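PDB 6VC6: 6-phospho-alpha-glucosidase from Merdibacter massiliensis, which hydrolyses the glycosidic bond of 6-phosphorylated alpha-glucosides, releasing glucose 6-phosphate, probably with NAD and a manganese ion as cofactors. Local coordinates for residues Ser22-Gln27 against Ile54-Arg59; Val194-Asn199 against Gly382-Gln387; Ile339-Asn344 against Met356-Cys361. One frame throughout, in Å; residues are numbered along the deposited sequence.

Contact 1 lies near the rim of the molecule, where two helices of the NAD-binding part meet through a few side chains. Its centre is 39 Å from that of contact 2 and 32 Å from that of contact 3. Contacts 2 and 3 sit together on the same side of the chain's centre, with centres 11 Å apart, and are largely buried. Contact 3 is nested in the loop closed by contact 2, and the two touch where the backbone N of Glu358 meets Gly197 O. Contacts 1 and 2 rest mainly on apolar side chains; contact 3 is a strand pair with main-chain hydrogen bonds and a water bridge, close to the manganese.

Contact 1. Residues Ser22-Gln27 against Ile54-Arg59; sequences SFVRLQ and ILFSER
Val24 packs against Phe56 and Arg59 where the first two helices of a Rossmann-type beta-alpha-beta arrangement, 16-25 and 42-59, lie side by side on one face of the sheet. The valine does most of the work for its segment. From CB its two methyls part company. CG1, set anti to the backbone N (chi1 167°), reaches the aliphatic root of Arg59, 3.7 Å from Arg59 CB and a little further from CD; the two side chains meet roughly at a right angle, close to the C-terminal end of helix 42-59. CG2 goes to the other neighbour: it comes up at the edge of the Phe56 ring, near the ring plane, 4.0 Å from Phe56 CE1, and also brushes Leu55 CD2 at 4.2 Å. Phe65 meets Phe56 edge-to-face, and Leu20, one turn earlier on helix 16-25, touches both Leu55 and Phe56. The surface buried is modest, 218 Å² for both sides together. Beyond the helix end, the fully extended side chain of Gln27 carries its OE1 to 3.7 Å from Arg59 O; both oxygens are acceptors, and this is proximity rather than a bond.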
loop_
_atom_site.group_PDB
_atom_site.type_symbol
_atom_site.label_atom_id
_atom_site.label_comp_id
_atom_site.label_asym_id
_atom_site.label_seq_id
_atom_site.Cartn_x
_atom_site.Cartn_y
_atom_site.Cartn_z
ATOM N N SER A 22 -15.086 1.333 -10.925
ATOM C CA SER A 22 -14.908 2.705 -10.465
ATOM C C SER A 22 -14.725 3.661 -11.636
ATOM O O SER A 22 -15.247 4.782 -11.616
ATOM C CB SER A 22 -13.717 2.789 -9.511
ATOM O OG SER A 22 -13.976 2.093 -8.305
ATOM N N PHE A 23 -13.985 3.236 -12.666
ATOM C CA PHE A 23 -13.820 4.061 -13.859
ATOM C C PHE A 23 -15.161 4.388 -14.501
ATOM O O PHE A 23 -15.320 5.458 -15.102
ATOM C CB PHE A 23 -12.915 3.353 -14.869
ATOM C CG PHE A 23 -11.464 3.326 -14.474
ATOM C CD1 PHE A 23 -10.883 4.408 -13.837
ATOM C CD2 PHE A 23 -10.681 2.216 -14.747
ATOM C CE1 PHE A 23 -9.546 4.385 -13.478
ATOM C CE2 PHE A 23 -9.345 2.186 -14.390
ATOM C CZ PHE A 23 -8.779 3.272 -13.754
ATOM N N VAL A 24 -16.136 3.484 -14.384
ATOM C CA VAL A 24 -17.466 3.742 -14.923
ATOM C C VAL A 24 -18.209 4.752 -14.056
ATOM O O VAL A 24 -18.894 5.646 -14.567
ATOM C CB VAL A 24 -18.247 2.421 -15.054
ATOM C CG1 VAL A 24 -19.723 2.690 -15.303
ATOM C CG2 VAL A 24 -17.659 1.563 -16.165
ATOM N N ARG A 25 -18.082 4.631 -12.733
ATOM C CA ARG A 25 -18.823 5.510 -11.833
ATOM C C ARG A 25 -18.282 6.934 -11.882
ATOM O O ARG A 25 -19.049 7.894 -12.021
ATOM C CB ARG A 25 -18.779 4.958 -10.408
ATOM C CG ARG A 25 -19.728 3.798 -10.176
ATOM C CD ARG A 25 -19.241 2.894 -9.060
ATOM N NE ARG A 25 -20.032 1.671 -8.973
ATOM C CZ ARG A 25 -19.633 0.566 -8.354
ATOM N NH1 ARG A 25 -18.447 0.530 -7.760
ATOM N NH2 ARG A 25 -20.419 -0.501 -8.324
ATOM N N LEU A 26 -16.961 7.092 -11.768
ATOM C CA LEU A 26 -16.314 8.393 -11.886
ATOM C C LEU A 26 -16.023 8.770 -13.335
ATOM O O LEU A 26 -15.027 9.454 -13.609
ATOM C CB LEU A 26 -15.031 8.417 -11.054
ATOM C CG LEU A 26 -15.129 7.736 -9.684
ATOM C CD1 LEU A 26 -13.784 7.744 -8.976
ATOM C CD2 LEU A 26 -16.198 8.394 -8.823
ATOM N N GLN A 27 -16.878 8.342 -14.270
ATOM C CA GLN A 27 -16.656 8.617 -15.686
ATOM C C GLN A 27 -16.658 10.115 -15.971
ATOM O O GLN A 27 -15.913 10.591 -16.835
ATOM C CB GLN A 27 -17.725 7.904 -16.514
ATOM C CG GLN A 27 -17.624 8.090 -18.017
ATOM C CD GLN A 27 -18.720 7.340 -18.753
ATOM O OE1 GLN A 27 -19.431 6.526 -18.162
ATOM N NE2 GLN A 27 -18.864 7.612 -20.045
ATOM N N ILE A 54 -17.109 -6.823 -21.441
ATOM C CA ILE A 54 -18.546 -6.855 -21.257
ATOM C C ILE A 54 -19.033 -5.624 -20.515
ATOM O O ILE A 54 -20.017 -5.009 -20.899
ATOM C CB ILE A 54 -18.994 -8.104 -20.486
ATOM C CG1 ILE A 54 -18.670 -9.359 -21.274
ATOM C CG2 ILE A 54 -20.484 -8.066 -20.225
ATOM C CD1 ILE A 54 -18.913 -10.622 -20.491
ATOM N N LEU A 55 -18.330 -5.266 -19.451
ATOM C CA LEU A 55 -18.738 -4.140 -18.627
ATOM C C LEU A 55 -18.675 -2.827 -19.379
ATOM O O LEU A 55 -19.588 -2.026 -19.329
ATOM C CB LEU A 55 -17.854 -4.061 -17.389
ATOM C CG LEU A 55 -17.932 -2.785 -16.562
ATOM C CD1 LEU A 55 -19.085 -2.860 -15.583
ATOM C CD2 LEU A 55 -16.622 -2.543 -15.833
ATOM N N PHE A 56 -17.583 -2.623 -20.093
ATOM C CA PHE A 56 -17.397 -1.407 -20.861
ATOM C C PHE A 56 -18.380 -1.285 -22.017
ATOM O O PHE A 56 -18.855 -0.199 -22.325
ATOM C CB PHE A 56 -15.942 -1.242 -21.280
ATOM C CG PHE A 56 -15.007 -1.080 -20.119
ATOM C CD1 PHE A 56 -15.362 -0.292 -19.042
ATOM C CD2 PHE A 56 -13.793 -1.722 -20.094
ATOM C CE1 PHE A 56 -14.513 -0.140 -17.967
ATOM C CE2 PHE A 56 -12.940 -1.577 -19.022
ATOM C CZ PHE A 56 -13.301 -0.787 -17.958
ATOM N N SER A 57 -18.681 -2.405 -22.658
ATOM C CA SER A 57 -19.639 -2.387 -23.741
ATOM C C SER A 57 -20.979 -1.921 -23.213
ATOM O O SER A 57 -21.647 -1.122 -23.841
ATOM C CB SER A 57 -19.800 -3.785 -24.314
ATOM O OG SER A 57 -18.863 -4.014 -25.338
ATOM N N GLU A 58 -21.374 -2.439 -22.059
ATOM C CA GLU A 58 -22.606 -2.011 -21.413
ATOM C C GLU A 58 -22.622 -0.576 -20.890
ATOM O O GLU A 58 -23.619 0.115 -21.038
ATOM C CB GLU A 58 -22.999 -2.979 -20.297
ATOM C CG GLU A 58 -23.614 -4.272 -20.797
ATOM C CD GLU A 58 -24.529 -4.913 -19.778
ATOM O OE1 GLU A 58 -24.491 -6.147 -19.649
ATOM O OE2 GLU A 58 -25.287 -4.187 -19.111
ATOM N N ARG A 59 -21.537 -0.139 -20.256
ATOM C CA ARG A 59 -21.531 1.172 -19.615
ATOM C C ARG A 59 -20.516 2.205 -20.110
ATOM O O ARG A 59 -20.622 3.372 -19.766
ATOM C CB ARG A 59 -21.414 1.018 -18.099
ATOM C CG ARG A 59 -22.331 -0.042 -17.513
ATOM C CD ARG A 59 -22.985 0.414 -16.219
ATOM N NE ARG A 59 -24.128 -0.428 -15.886
ATOM C CZ ARG A 59 -24.241 -1.126 -14.764
ATOM N NH1 ARG A 59 -23.286 -1.077 -13.851
ATOM N NH2 ARG A 59 -25.311 -1.876 -14.557
#

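Contact 2. Residues Val194-Asn199 against Gly382-Gln387; sequences VYFGLN and GLLVQQ
This is apolar packing between a helix and the corner that follows a strand: Leu384, on helix 378-400, presses against Phe196, Gly197 and Leu198, where the chain leaves strand 191-196 of the small antiparallel sheet. The corner lies in the C-terminal part of the family 4 glycosidase fold, just before the manganese ligand His200, and all five touching residues are buried.

Leu384 works through its fork. One methyl, CD1, sits 3.6 Å from Gly197 CA and also meets the edge of the Phe196 ring, close to the ring plane, at 4.0 Å from Phe196 CE1. In Phe196, CG stands between the backbone N and the carbonyl carbon (chi1 80°), which carries the ring toward Leu384. The other methyl, CD2, faces Leu198, 4.0 Å from Leu198 CG, and the two leucines run past each other in opposite directions. Gly197 adopts backbone angles, phi 140° and psi -176°, at which a CB would press on the carbonyl O of Phe196.

Leu198 reaches on to the next turn of the helix. Its CD1 lies 3.7 Å from Leu384 O and 3.7 Å from Gln387 CG. CB and CG of Gln387 both lie against that methyl, while the chain bends beyond CG and NE2 bonds to Glu391.

On its other side Leu198 touches Val357, and Gly197 bonds through its backbone to Glu358. The Leu198 side chain is about 11 Å from the manganese. The contact is almost wholly between carbons, apart from Leu198 CD1 resting on Leu384 O, and has no directional bond; its fit depends on shape and burial.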
loop_
_atom_site.group_PDB
_atom_site.type_symbol
_atom_site.label_atom_id
_atom_site.label_comp_id
_atom_site.label_asym_id
_atom_site.label_seq_id
_atom_site.Cartn_x
_atom_site.Cartn_y
_atom_site.Cartn_z
ATOM N N VAL A 194 -3.745 15.699 10.880
ATOM C CA VAL A 194 -2.315 15.980 10.951
ATOM C C VAL A 194 -1.628 14.661 11.271
ATOM O O VAL A 194 -1.898 14.052 12.314
ATOM C CB VAL A 194 -1.986 17.051 12.003
ATOM C CG1 VAL A 194 -0.490 17.332 12.021
ATOM C CG2 VAL A 194 -2.767 18.326 11.725
ATOM N N TYR A 195 -0.749 14.217 10.375
ATOM C CA TYR A 195 -0.244 12.853 10.396
ATOM C C TYR A 195 1.253 12.851 10.124
ATOM O O TYR A 195 1.764 13.682 9.369
ATOM C CB TYR A 195 -0.989 11.996 9.358
ATOM C CG TYR A 195 -0.538 10.557 9.243
ATOM C CD1 TYR A 195 0.489 10.196 8.378
ATOM C CD2 TYR A 195 -1.158 9.554 9.977
ATOM C CE1 TYR A 195 0.896 8.881 8.262
ATOM C CE2 TYR A 195 -0.757 8.235 9.867
ATOM C CZ TYR A 195 0.270 7.905 9.008
ATOM O OH TYR A 195 0.672 6.594 8.894
ATOM N N PHE A 196 1.952 11.905 10.751
ATOM C CA PHE A 196 3.371 11.704 10.499
ATOM C C PHE A 196 3.706 10.234 10.701
ATOM O O PHE A 196 3.011 9.518 11.427
ATOM C CB PHE A 196 4.250 12.583 11.406
ATOM C CG PHE A 196 4.435 12.042 12.804
ATOM C CD1 PHE A 196 5.475 11.169 13.100
ATOM C CD2 PHE A 196 3.582 12.425 13.826
ATOM C CE1 PHE A 196 5.646 10.676 14.381
ATOM C CE2 PHE A 196 3.751 11.937 15.110
ATOM C CZ PHE A 196 4.784 11.062 15.388
ATOM N N GLY A 197 4.782 9.797 10.061
ATOM C CA GLY A 197 5.304 8.464 10.236
ATOM C C GLY A 197 5.756 7.884 8.915
ATOM O O GLY A 197 5.758 8.553 7.883
ATOM N N LEU A 198 6.167 6.622 8.964
ATOM C CA LEU A 198 6.451 5.855 7.764
ATOM C C LEU A 198 5.192 5.115 7.322
ATOM O O LEU A 198 4.174 5.099 8.018
ATOM C CB LEU A 198 7.595 4.870 8.010
ATOM C CG LEU A 198 8.795 5.394 8.801
ATOM C CD1 LEU A 198 9.803 4.282 9.052
ATOM C CD2 LEU A 198 9.450 6.560 8.079
ATOM N N ASN A 199 5.265 4.500 6.145
ATOM C CA ASN A 199 4.141 3.713 5.662
ATOM C C ASN A 199 3.879 2.544 6.602
ATOM O O ASN A 199 4.803 1.820 6.981
ATOM C CB ASN A 199 4.408 3.203 4.249
ATOM C CG ASN A 199 3.235 2.430 3.687
ATOM O OD1 ASN A 199 2.148 2.976 3.517
ATOM N ND2 ASN A 199 3.443 1.148 3.411
ATOM N N GLY A 382 12.516 7.210 18.268
ATOM C CA GLY A 382 13.214 5.946 18.428
ATOM C C GLY A 382 12.585 4.825 17.623
ATOM O O GLY A 382 13.289 3.990 17.050
ATOM N N LEU A 383 11.253 4.797 17.562
ATOM C CA LEU A 383 10.568 3.750 16.810
ATOM C C LEU A 383 10.810 3.895 15.312
ATOM O O LEU A 383 11.114 2.914 14.623
ATOM C CB LEU A 383 9.069 3.780 17.114
ATOM C CG LEU A 383 8.621 3.299 18.496
ATOM C CD1 LEU A 383 7.162 3.657 18.738
ATOM C CD2 LEU A 383 8.839 1.802 18.643
ATOM N N LEU A 384 10.685 5.117 14.789
ATOM C CA LEU A 384 10.743 5.309 13.343
ATOM C C LEU A 384 12.171 5.217 12.819
ATOM O O LEU A 384 12.400 4.689 11.725
ATOM C CB LEU A 384 10.115 6.651 12.969
ATOM C CG LEU A 384 8.608 6.759 13.208
ATOM C CD1 LEU A 384 8.054 8.020 12.565
ATOM C CD2 LEU A 384 7.887 5.524 12.686
ATOM N N VAL A 385 13.144 5.729 13.576
ATOM C CA VAL A 385 14.534 5.647 13.135
ATOM C C VAL A 385 14.998 4.196 13.102
ATOM O O VAL A 385 15.765 3.796 12.217
ATOM C CB VAL A 385 15.432 6.522 14.030
ATOM C CG1 VAL A 385 16.902 6.242 13.758
ATOM C CG2 VAL A 385 15.126 7.994 13.800
ATOM N N GLN A 386 14.531 3.381 14.051
ATOM C CA GLN A 386 14.849 1.956 14.018
ATOM C C GLN A 386 14.278 1.295 12.769
ATOM O O GLN A 386 14.950 0.480 12.125
ATOM C CB GLN A 386 14.320 1.267 15.276
ATOM C CG GLN A 386 14.419 -0.254 15.233
ATOM C CD GLN A 386 13.742 -0.923 16.414
ATOM O OE1 GLN A 386 12.919 -0.318 17.101
ATOM N NE2 GLN A 386 14.089 -2.182 16.657
ATOM N N GLN A 387 13.042 1.642 12.405
ATOM C CA GLN A 387 12.403 1.006 11.260
ATOM C C GLN A 387 13.000 1.501 9.948
ATOM O O GLN A 387 13.294 0.702 9.050
ATOM C CB GLN A 387 10.895 1.252 11.296
ATOM C CG GLN A 387 10.148 0.704 10.089
ATOM C CD GLN A 387 10.177 -0.812 10.017
ATOM O OE1 GLN A 387 10.388 -1.491 11.023
ATOM N NE2 GLN A 387 9.962 -1.350 8.822
#

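Contact 3. Residues Ile339-Asn344 against Met356-Cys361; sequences IVIVKN and MVELVC
Val340 and Leu359 trade two main-chain hydrogen bonds, and Val342 and Val357 trade two more, so these are the hydrogen-bonded pairs. The shortest is Val342 N to Val357 O at 2.7 Å, and it is nearly straight, 165° at the hydrogen. Ile341 faces Glu358 between them, with Ile339-Val360 and Lys343-Met356 at the ends, all non-hydrogen-bonded pairs, and CA-H...O contacts such as Ile341 CA to Val357 O, 3.2 Å, fill in.

The strands, 336-343 and 356-364, are antiparallel neighbours joined by a loop; in the mixed sheet, 336-343 lies next to 166-169, the last of six parallel Rossmann-type strands, and runs antiparallel to it.

Apolar contacts differ on the two faces. On the one with Val340 and Val342, Cys361 SG lies 3.8 Å from Val340 CG2, and Pro368 of the next strand packs over all three. On the other, Ile339 CG1 touches Val360 CG2 at 3.6 Å. Selenomethionine Met356 folds back at its second and third torsions (-55° and -71°) across the Lys343 main chain, which puts SE 3.7 Å from Lys343 CA; Ala153 of helix 149-159 lies against it and Ile341.

Polar ties gather at Glu358. A water donates to Glu358 OE2 (2.9 Å) and to Ile339 O (2.7 Å), while OE1 takes Tyr195 OH, and the carboxylate side chain is about 6 Å from the manganese.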
loop_
_atom_site.group_PDB
_atom_site.type_symbol
_atom_site.label_atom_id
_atom_site.label_comp_id
_atom_site.label_asym_id
_atom_site.label_seq_id
_atom_site.Cartn_x
_atom_site.Cartn_y
_atom_site.Cartn_z
ATOM N N ILE A 339 -2.677 12.021 2.183
ATOM C CA ILE A 339 -1.580 11.470 2.970
ATOM C C ILE A 339 -0.824 10.504 2.068
ATOM O O ILE A 339 -1.299 9.397 1.792
ATOM C CB ILE A 339 -2.081 10.780 4.245
ATOM C CG1 ILE A 339 -2.744 11.801 5.173
ATOM C CG2 ILE A 339 -0.932 10.083 4.957
ATOM C CD1 ILE A 339 -3.203 11.225 6.493
ATOM N N VAL A 340 0.349 10.924 1.594
ATOM C CA VAL A 340 1.134 10.156 0.638
ATOM C C VAL A 340 2.563 10.031 1.151
ATOM O O VAL A 340 2.940 10.615 2.168
ATOM C CB VAL A 340 1.118 10.786 -0.771
ATOM C CG1 VAL A 340 -0.307 10.885 -1.294
ATOM C CG2 VAL A 340 1.780 12.156 -0.746
ATOM N N ILE A 341 3.362 9.256 0.421
ATOM C CA ILE A 341 4.744 8.965 0.783
ATOM C C ILE A 341 5.659 9.898 0.004
ATOM O O ILE A 341 5.590 9.959 -1.231
ATOM C CB ILE A 341 5.090 7.492 0.509
ATOM C CG1 ILE A 341 4.222 6.576 1.375
ATOM C CG2 ILE A 341 6.567 7.233 0.758
ATOM C CD1 ILE A 341 4.290 5.119 0.984
ATOM N N VAL A 342 6.520 10.626 0.720
ATOM C CA VAL A 342 7.390 11.628 0.118
ATOM C C VAL A 342 8.758 11.592 0.788
ATOM O O VAL A 342 8.920 11.094 1.904
ATOM C CB VAL A 342 6.802 13.054 0.225
ATOM C CG1 VAL A 342 5.582 13.200 -0.663
ATOM C CG2 VAL A 342 6.459 13.378 1.671
ATOM N N LYS A 343 9.746 12.139 0.085
ATOM C CA LYS A 343 11.066 12.330 0.669
ATOM C C LYS A 343 11.003 13.396 1.756
ATOM O O LYS A 343 10.382 14.448 1.583
ATOM C CB LYS A 343 12.073 12.726 -0.411
ATOM C CG LYS A 343 13.507 12.845 0.081
ATOM C CD LYS A 343 14.493 12.814 -1.078
ATOM C CE LYS A 343 14.834 14.217 -1.552
ATOM N NZ LYS A 343 14.863 14.313 -3.039
ATOM N N ASN A 344 11.651 13.116 2.887
ATOM C CA ASN A 344 11.541 13.963 4.069
ATOM C C ASN A 344 12.168 15.335 3.847
ATOM O O ASN A 344 11.453 16.323 3.652
ATOM C CB ASN A 344 12.187 13.271 5.271
ATOM C CG ASN A 344 12.047 14.071 6.549
ATOM O OD1 ASN A 344 11.051 14.764 6.755
ATOM N ND2 ASN A 344 13.044 13.974 7.421
HETATM N N MSE A 356 12.131 8.227 3.309
HETATM C CA MSE A 356 10.808 8.272 2.700
HETATM C C MSE A 356 9.756 8.180 3.801
HETATM O O MSE A 356 9.634 7.153 4.470
HETATM C CB MSE A 356 10.630 7.143 1.681
HETATM C CG MSE A 356 11.636 7.165 0.534
HETATM SE SE MSE A 356 11.698 8.863 -0.438
HETATM C CE MSE A 356 9.987 8.764 -1.364
ATOM N N VAL A 357 9.006 9.262 3.995
ATOM C CA VAL A 357 8.058 9.375 5.093
ATOM C C VAL A 357 6.656 9.580 4.527
ATOM O O VAL A 357 6.468 9.823 3.335
ATOM C CB VAL A 357 8.427 10.511 6.065
ATOM C CG1 VAL A 357 9.763 10.220 6.734
ATOM C CG2 VAL A 357 8.474 11.841 5.330
ATOM N N GLU A 358 5.666 9.482 5.413
ATOM C CA GLU A 358 4.254 9.573 5.061
ATOM C C GLU A 358 3.658 10.791 5.752
ATOM O O GLU A 358 3.659 10.868 6.986
ATOM C CB GLU A 358 3.513 8.299 5.473
ATOM C CG GLU A 358 2.170 8.099 4.801
ATOM C CD GLU A 358 1.603 6.715 5.048
ATOM O OE1 GLU A 358 1.437 6.339 6.227
ATOM O OE2 GLU A 358 1.329 5.999 4.062
ATOM N N LEU A 359 3.151 11.740 4.963
ATOM C CA LEU A 359 2.682 13.009 5.505
ATOM C C LEU A 359 1.504 13.523 4.688
ATOM O O LEU A 359 1.236 13.059 3.577
ATOM C CB LEU A 359 3.795 14.061 5.514
ATOM C CG LEU A 359 5.085 13.756 6.274
ATOM C CD1 LEU A 359 6.183 14.674 5.791
ATOM C CD2 LEU A 359 4.876 13.900 7.771
ATOM N N VAL A 360 0.808 14.508 5.258
ATOM C CA VAL A 360 -0.232 15.225 4.529
ATOM C C VAL A 360 0.421 16.155 3.516
ATOM O O VAL A 360 1.376 16.875 3.837
ATOM C CB VAL A 360 -1.129 16.006 5.500
ATOM C CG1 VAL A 360 -2.172 16.813 4.738
ATOM C CG2 VAL A 360 -1.794 15.064 6.491
ATOM N N CYS A 361 -0.086 16.144 2.284
ATOM C CA CYS A 361 0.470 16.962 1.216
ATOM C C CYS A 361 -0.648 17.503 0.337
ATOM O O CYS A 361 -1.700 16.877 0.191
ATOM C CB CYS A 361 1.450 16.168 0.336
ATOM S SG CYS A 361 2.732 15.252 1.220
HETATM O O HOH W 1 0.177 7.179 1.714
#